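Local coordinates for protein type II restriction enzyme BsoBI (Geobacillus stearothermophilus, PDB 1DC1) that recognises the degenerate double-stranded DNA sequence 5'-CYCGRG-3' as a homodimer and cleaves it after the first cytosine, at residues L236-A250 with P275-M288. Residues are numbered along the deposited sequence; the frame is centred on the assembly and turned at random.
With nucleotides of chain A; nucleotides of chain B.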
loop_
_atom_site.group_PDB
_atom_site.type_symbol
_atom_site.label_atom_id
_atom_site.label_comp_id
_atom_site.label_asym_id
_atom_site.label_seq_id
_atom_site.Cartn_x
_atom_site.Cartn_y
_atom_site.Cartn_z
ATOM N N LEU D 236 -24.234 13.200 10.265
ATOM C CA LEU D 236 -25.000 13.467 9.032
ATOM C C LEU D 236 -24.357 12.796 7.820
ATOM O O LEU D 236 -25.055 12.314 6.947
ATOM C CB LEU D 236 -25.076 14.974 8.712
ATOM C CG LEU D 236 -25.903 15.860 9.651
ATOM C CD1 LEU D 236 -25.739 17.306 9.293
ATOM C CD2 LEU D 236 -27.378 15.442 9.576
ATOM N N LEU D 237 -23.028 12.774 7.782
ATOM C CA LEU D 237 -22.312 12.215 6.656
ATOM C C LEU D 237 -20.968 11.648 7.067
ATOM O O LEU D 237 -20.335 12.188 7.968
ATOM C CB LEU D 237 -22.109 13.310 5.576
ATOM C CG LEU D 237 -21.227 13.067 4.326
ATOM C CD1 LEU D 237 -21.756 13.923 3.214
ATOM C CD2 LEU D 237 -19.737 13.385 4.605
ATOM N N LEU D 238 -20.561 10.544 6.413
ATOM C CA LEU D 238 -19.244 9.916 6.609
ATOM C C LEU D 238 -18.700 9.663 5.208
ATOM O O LEU D 238 -19.433 9.265 4.307
ATOM C CB LEU D 238 -19.336 8.627 7.421
ATOM C CG LEU D 238 -20.026 8.908 8.774
ATOM C CD1 LEU D 238 -21.409 8.308 8.780
ATOM C CD2 LEU D 238 -19.219 8.377 9.878
ATOM N N GLY D 239 -17.422 9.955 5.003
ATOM C CA GLY D 239 -16.891 9.767 3.675
ATOM C C GLY D 239 -15.426 9.411 3.662
ATOM O O GLY D 239 -14.707 9.664 4.632
ATOM N N GLU D 240 -14.998 8.811 2.563
ATOM C CA GLU D 240 -13.610 8.408 2.369
ATOM C C GLU D 240 -13.060 9.353 1.315
ATOM O O GLU D 240 -13.759 9.734 0.388
ATOM C CB GLU D 240 -13.515 6.957 1.875
ATOM C CG GLU D 240 -13.057 5.870 2.897
ATOM C CD GLU D 240 -13.364 6.163 4.397
ATOM O OE1 GLU D 240 -12.725 7.078 4.969
ATOM O OE2 GLU D 240 -14.220 5.465 5.019
ATOM N N LEU D 241 -11.801 9.749 1.467
ATOM C CA LEU D 241 -11.151 10.693 0.539
ATOM C C LEU D 241 -9.796 10.115 0.182
ATOM O O LEU D 241 -8.973 9.964 1.063
ATOM C CB LEU D 241 -10.975 12.071 1.225
ATOM C CG LEU D 241 -10.085 13.177 0.620
ATOM C CD1 LEU D 241 -10.603 13.563 -0.763
ATOM C CD2 LEU D 241 -10.079 14.429 1.533
ATOM N N LYS D 242 -9.587 9.774 -1.096
ATOM C CA LYS D 242 -8.321 9.188 -1.586
ATOM C C LYS D 242 -7.606 10.192 -2.493
ATOM O O LYS D 242 -8.112 10.536 -3.563
ATOM C CB LYS D 242 -8.617 7.903 -2.335
ATOM C CG LYS D 242 -9.715 7.090 -1.667
ATOM C CD LYS D 242 -9.198 5.851 -1.035
ATOM C CE LYS D 242 -8.241 6.157 0.041
ATOM N NZ LYS D 242 -8.959 6.071 1.338
ATOM N N GLY D 243 -6.459 10.692 -2.030
ATOM C CA GLY D 243 -5.720 11.675 -2.787
ATOM C C GLY D 243 -4.625 11.088 -3.655
ATOM O O GLY D 243 -3.852 11.814 -4.254
ATOM N N GLY D 244 -4.531 9.771 -3.699
ATOM C CA GLY D 244 -3.502 9.170 -4.517
ATOM C C GLY D 244 -3.692 9.476 -5.995
ATOM O O GLY D 244 -4.817 9.569 -6.507
ATOM N N ILE D 245 -2.588 9.623 -6.711
ATOM C CA ILE D 245 -2.636 9.900 -8.160
ATOM C C ILE D 245 -2.242 8.712 -8.996
ATOM O O ILE D 245 -2.237 8.813 -10.196
ATOM C CB ILE D 245 -1.670 11.070 -8.608
ATOM C CG1 ILE D 245 -0.334 11.040 -7.864
ATOM C CG2 ILE D 245 -2.370 12.393 -8.336
ATOM C CD1 ILE D 245 0.752 10.257 -8.471
ATOM N N ASP D 246 -1.899 7.592 -8.365
ATOM C CA ASP D 246 -1.417 6.448 -9.120
ATOM C C ASP D 246 -2.581 5.591 -9.605
ATOM O O ASP D 246 -3.344 5.071 -8.798
ATOM C CB ASP D 246 -0.443 5.650 -8.227
ATOM C CG ASP D 246 -0.012 4.331 -8.846
ATOM O OD1 ASP D 246 -0.010 4.219 -10.102
ATOM O OD2 ASP D 246 0.332 3.405 -8.070
ATOM N N PRO D 247 -2.754 5.460 -10.941
ATOM C CA PRO D 247 -3.864 4.634 -11.386
ATOM C C PRO D 247 -3.744 3.169 -10.897
ATOM O O PRO D 247 -4.755 2.510 -10.707
ATOM C CB PRO D 247 -3.812 4.738 -12.909
ATOM C CG PRO D 247 -2.513 5.231 -13.236
ATOM C CD PRO D 247 -1.996 6.020 -12.069
ATOM N N ALA D 248 -2.511 2.662 -10.688
ATOM C CA ALA D 248 -2.269 1.275 -10.251
ATOM C C ALA D 248 -2.761 1.031 -8.820
ATOM O O ALA D 248 -2.907 -0.113 -8.407
ATOM C CB ALA D 248 -0.769 0.919 -10.360
ATOM N N GLY D 249 -3.008 2.135 -8.088
ATOM C CA GLY D 249 -3.509 2.091 -6.716
ATOM C C GLY D 249 -4.995 2.444 -6.642
ATOM O O GLY D 249 -5.630 2.320 -5.573
ATOM N N ALA D 250 -5.567 2.867 -7.764
ATOM C CA ALA D 250 -6.974 3.284 -7.814
ATOM C C ALA D 250 -7.936 2.201 -7.321
ATOM O O ALA D 250 -8.623 2.408 -6.341
ATOM C CB ALA D 250 -7.338 3.725 -9.248
ATOM N N PRO D 275 -26.754 7.576 7.914
ATOM C CA PRO D 275 -25.970 8.781 7.560
ATOM C C PRO D 275 -25.658 8.756 6.044
ATOM O O PRO D 275 -25.665 7.671 5.397
ATOM C CB PRO D 275 -24.693 8.639 8.385
ATOM C CG PRO D 275 -24.577 7.167 8.681
ATOM C CD PRO D 275 -26.034 6.732 8.884
ATOM N N LYS D 276 -25.422 9.921 5.450
ATOM C CA LYS D 276 -25.063 9.956 4.025
ATOM C C LYS D 276 -23.632 9.433 3.923
ATOM O O LYS D 276 -22.880 9.513 4.889
ATOM C CB LYS D 276 -25.084 11.394 3.469
ATOM C CG LYS D 276 -26.466 12.036 3.433
ATOM C CD LYS D 276 -26.315 13.489 3.030
ATOM C CE LYS D 276 -27.633 14.207 2.983
ATOM N NZ LYS D 276 -28.741 13.403 3.564
ATOM N N THR D 277 -23.266 8.885 2.772
ATOM C CA THR D 277 -21.897 8.396 2.594
ATOM C C THR D 277 -21.351 8.914 1.272
ATOM O O THR D 277 -22.085 9.066 0.298
ATOM C CB THR D 277 -21.778 6.838 2.602
ATOM O OG1 THR D 277 -22.619 6.309 1.588
ATOM C CG2 THR D 277 -22.134 6.246 4.009
ATOM N N ILE D 278 -20.061 9.234 1.244
ATOM C CA ILE D 278 -19.461 9.734 0.006
ATOM C C ILE D 278 -18.066 9.125 -0.207
ATOM O O ILE D 278 -17.421 8.659 0.729
ATOM C CB ILE D 278 -19.347 11.350 -0.043
ATOM C CG1 ILE D 278 -18.310 11.866 0.977
ATOM C CG2 ILE D 278 -20.706 12.007 0.168
ATOM C CD1 ILE D 278 -18.103 13.394 0.927
ATOM N N PHE D 279 -17.650 9.116 -1.469
ATOM C CA PHE D 279 -16.329 8.669 -1.872
ATOM C C PHE D 279 -15.767 9.720 -2.822
ATOM O O PHE D 279 -16.399 10.055 -3.828
ATOM C CB PHE D 279 -16.349 7.343 -2.610
ATOM C CG PHE D 279 -14.983 6.918 -3.049
ATOM C CD1 PHE D 279 -14.107 6.318 -2.138
ATOM C CD2 PHE D 279 -14.522 7.201 -4.337
ATOM C CE1 PHE D 279 -12.784 6.012 -2.498
ATOM C CE2 PHE D 279 -13.178 6.887 -4.712
ATOM C CZ PHE D 279 -12.326 6.299 -3.786
ATOM N N ILE D 280 -14.591 10.245 -2.505
ATOM C CA ILE D 280 -13.935 11.236 -3.359
ATOM C C ILE D 280 -12.561 10.653 -3.649
ATOM O O ILE D 280 -11.858 10.263 -2.740
ATOM C CB ILE D 280 -13.748 12.594 -2.622
ATOM C CG1 ILE D 280 -15.109 13.130 -2.172
ATOM C CG2 ILE D 280 -12.984 13.593 -3.491
ATOM C CD1 ILE D 280 -14.999 14.274 -1.137
ATOM N N GLY D 281 -12.191 10.578 -4.921
ATOM C CA GLY D 281 -10.889 10.024 -5.253
ATOM C C GLY D 281 -10.201 10.754 -6.396
ATOM O O GLY D 281 -10.868 11.174 -7.315
ATOM N N ALA D 282 -8.877 10.911 -6.339
ATOM C CA ALA D 282 -8.145 11.554 -7.437
ATOM C C ALA D 282 -7.818 10.538 -8.573
ATOM O O ALA D 282 -7.720 10.920 -9.747
ATOM C CB ALA D 282 -6.842 12.238 -6.892
ATOM N N ALA D 283 -7.656 9.258 -8.229
ATOM C CA ALA D 283 -7.369 8.192 -9.202
ATOM C C ALA D 283 -8.593 7.281 -9.304
ATOM O O ALA D 283 -8.846 6.448 -8.428
ATOM C CB ALA D 283 -6.166 7.395 -8.752
ATOM N N ILE D 284 -9.380 7.469 -10.343
ATOM C CA ILE D 284 -10.584 6.687 -10.534
ATOM C C ILE D 284 -10.530 6.056 -11.925
ATOM O O ILE D 284 -10.496 6.733 -12.938
ATOM C CB ILE D 284 -11.893 7.576 -10.343
ATOM C CG1 ILE D 284 -11.962 8.084 -8.894
ATOM C CG2 ILE D 284 -13.189 6.737 -10.620
ATOM C CD1 ILE D 284 -13.220 8.922 -8.508
ATOM N N GLU D 285 -10.489 4.729 -11.925
ATOM C CA GLU D 285 -10.417 3.904 -13.126
ATOM C C GLU D 285 -11.820 3.418 -13.611
ATOM O O GLU D 285 -12.802 3.519 -12.878
ATOM C CB GLU D 285 -9.439 2.739 -12.814
ATOM C CG GLU D 285 -7.993 3.280 -12.619
ATOM C CD GLU D 285 -7.471 3.864 -13.929
ATOM O OE1 GLU D 285 -7.161 3.057 -14.805
ATOM O OE2 GLU D 285 -7.418 5.090 -14.111
ATOM N N HIS D 286 -11.923 2.896 -14.827
ATOM C CA HIS D 286 -13.224 2.504 -15.331
ATOM C C HIS D 286 -14.053 1.496 -14.513
ATOM O O HIS D 286 -15.229 1.743 -14.205
ATOM C CB HIS D 286 -13.106 1.973 -16.736
ATOM C CG HIS D 286 -14.428 1.591 -17.269
ATOM N ND1 HIS D 286 -15.429 2.521 -17.450
ATOM C CD2 HIS D 286 -15.002 0.384 -17.443
ATOM C CE1 HIS D 286 -16.564 1.905 -17.712
ATOM N NE2 HIS D 286 -16.337 0.605 -17.712
ATOM N N SER D 287 -13.456 0.363 -14.142
ATOM C CA SER D 287 -14.179 -0.661 -13.371
ATOM C C SER D 287 -14.750 -0.128 -12.078
ATOM O O SER D 287 -15.976 -0.296 -11.803
ATOM C CB SER D 287 -13.287 -1.816 -13.011
ATOM O OG SER D 287 -14.026 -2.757 -12.280
ATOM N N MET D 288 -13.881 0.483 -11.260
ATOM C CA MET D 288 -14.355 1.090 -10.009
ATOM C C MET D 288 -15.403 2.231 -10.257
ATOM O O MET D 288 -16.334 2.414 -9.460
ATOM C CB MET D 288 -13.166 1.585 -9.182
ATOM C CG MET D 288 -12.321 2.684 -9.808
ATOM S SD MET D 288 -11.028 3.163 -8.665
ATOM C CE MET D 288 -11.800 4.339 -7.583
ATOM P P DG A 8 -0.321 7.669 -4.776
ATOM O OP1 DG A 8 -0.294 9.095 -5.060
ATOM O OP2 DG A 8 -1.405 6.836 -5.314
ATOM O "O5'" DG A 8 1.082 7.130 -5.315
ATOM C "C5'" DG A 8 2.351 7.594 -4.745
ATOM C "C4'" DG A 8 3.354 6.461 -4.744
ATOM O "O4'" DG A 8 2.856 5.423 -3.865
ATOM C "C3'" DG A 8 3.548 5.811 -6.125
ATOM O "O3'" DG A 8 4.878 5.269 -6.234
ATOM C "C2'" DG A 8 2.604 4.620 -6.059
ATOM C "C1'" DG A 8 2.725 4.207 -4.578
ATOM N N9 DG A 8 1.586 3.457 -4.043
ATOM C C8 DG A 8 0.251 3.733 -4.266
ATOM N N7 DG A 8 -0.553 2.855 -3.723
ATOM C C5 DG A 8 0.292 1.951 -3.080
ATOM C C6 DG A 8 -0.006 0.744 -2.336
ATOM O O6 DG A 8 -1.100 0.245 -2.103
ATOM N N1 DG A 8 1.148 0.113 -1.874
ATOM C C2 DG A 8 2.435 0.563 -2.099
ATOM N N2 DG A 8 3.431 -0.152 -1.563
ATOM N N3 DG A 8 2.730 1.664 -2.806
ATOM C C4 DG A 8 1.620 2.310 -3.258
ATOM P P DC A 7 -4.358 8.799 0.600
ATOM O OP1 DC A 7 -4.701 10.030 -0.133
ATOM O OP2 DC A 7 -5.368 7.708 0.731
ATOM O "O5'" DC A 7 -3.081 8.142 -0.068
ATOM C "C5'" DC A 7 -1.881 8.910 -0.316
ATOM C "C4'" DC A 7 -0.830 8.034 -0.962
ATOM O "O4'" DC A 7 -0.434 6.924 -0.098
ATOM C "C3'" DC A 7 -1.237 7.424 -2.312
ATOM O "O3'" DC A 7 -0.133 7.473 -3.188
ATOM C "C2'" DC A 7 -1.445 5.962 -1.986
ATOM C "C1'" DC A 7 -0.473 5.714 -0.845
ATOM N N1 DC A 7 -0.915 4.609 0.028
ATOM C C2 DC A 7 -0.012 3.544 0.299
ATOM O O2 DC A 7 1.197 3.669 -0.014
ATOM N N3 DC A 7 -0.476 2.420 0.920
ATOM C C4 DC A 7 -1.752 2.370 1.335
ATOM N N4 DC A 7 -2.179 1.246 1.919
ATOM C C5 DC A 7 -2.656 3.485 1.164
ATOM C C6 DC A 7 -2.200 4.563 0.516
ATOM P P DA B 4 -9.665 -3.216 -13.280
ATOM O OP1 DA B 4 -10.964 -3.924 -13.213
ATOM O OP2 DA B 4 -9.604 -1.728 -13.120
ATOM O "O5'" DA B 4 -8.686 -3.880 -12.201
ATOM C "C5'" DA B 4 -8.208 -5.232 -12.395
ATOM C "C4'" DA B 4 -7.013 -5.516 -11.518
ATOM O "O4'" DA B 4 -5.763 -5.066 -12.093
ATOM C "C3'" DA B 4 -7.110 -4.910 -10.130
ATOM O "O3'" DA B 4 -6.746 -5.830 -9.111
ATOM C "C2'" DA B 4 -5.986 -3.891 -10.133
ATOM C "C1'" DA B 4 -4.988 -4.569 -11.052
ATOM N N9 DA B 4 -3.954 -3.711 -11.613
ATOM C C8 DA B 4 -4.060 -2.438 -12.041
ATOM N N7 DA B 4 -2.913 -1.892 -12.351
ATOM C C5 DA B 4 -1.997 -2.900 -12.129
ATOM C C6 DA B 4 -0.601 -2.941 -12.224
ATOM N N6 DA B 4 0.130 -1.879 -12.544
ATOM N N1 DA B 4 0.018 -4.114 -11.956
ATOM C C2 DA B 4 -0.714 -5.139 -11.586
ATOM N N3 DA B 4 -2.032 -5.217 -11.430
ATOM C C4 DA B 4 -2.622 -4.041 -11.725
HETATM O O HOH W 1 -6.901 8.362 -5.399
#
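The ring of Phe279 is met obliquely by two neighbours from strand 236-242: Lys242, whose CG lies 3.4 Å from Phe279 CE1, and Glu240, whose CB approaches CD1. CG of Phe279 stands anti to the backbone N (chi1 178°), which swings the ring toward that strand, and Trp254 of helix 247-270 packs against it edge-to-face. The aliphatic part of Lys242 crosses the ring at about a right angle, then bends repeatedly toward the DNA; NZ forms a salt bridge with another phosphate of the bound DNA, while Lys242 CE lies 3.3 Å from OP2 of DC7 of chain A. On the same face Leu238 CD1 presses tightly on Pro275 CB, at 3.3 Å. On the opposite face of the sheet, Leu237 CD1 meets Ile278 CG2, and Leu241 CD1 meets Ile280 CG2 at 3.6 Å; Trp319 and Leu316 of helix 310-321 cover this side. Seven backbone hydrogen bonds knit the parallel pair. Beyond the strands, a water donates to Gly244 O (2.7 Å) and accepts from Ala283 N, bridging the two loops. Ala250 CB packs on Ala283 and on CG of Glu285, whose OE2 is bonded to Tyr24. The Gly243-Asp246 turn grips DNA through its backbone: Gly243 N donates to OP1 of DC7 of chain A (2.7 Å), Ile245 N and Asp246 N to OP1 and OP2 of DG8 of chain A. Asp246 also caps helix 247-270 by a weak bond from Ala248 N to OD1, and its OD2 pairs with Lys81 of the second subunit. This beta-alpha-beta unit belongs to the PDDEXK nuclease core. Glu240 and Lys242, with Asp212, are predicted to form the catalytic magnesium site, consistent with their place near the strand end, next to DNA phosphates bound by backbone N-H groups.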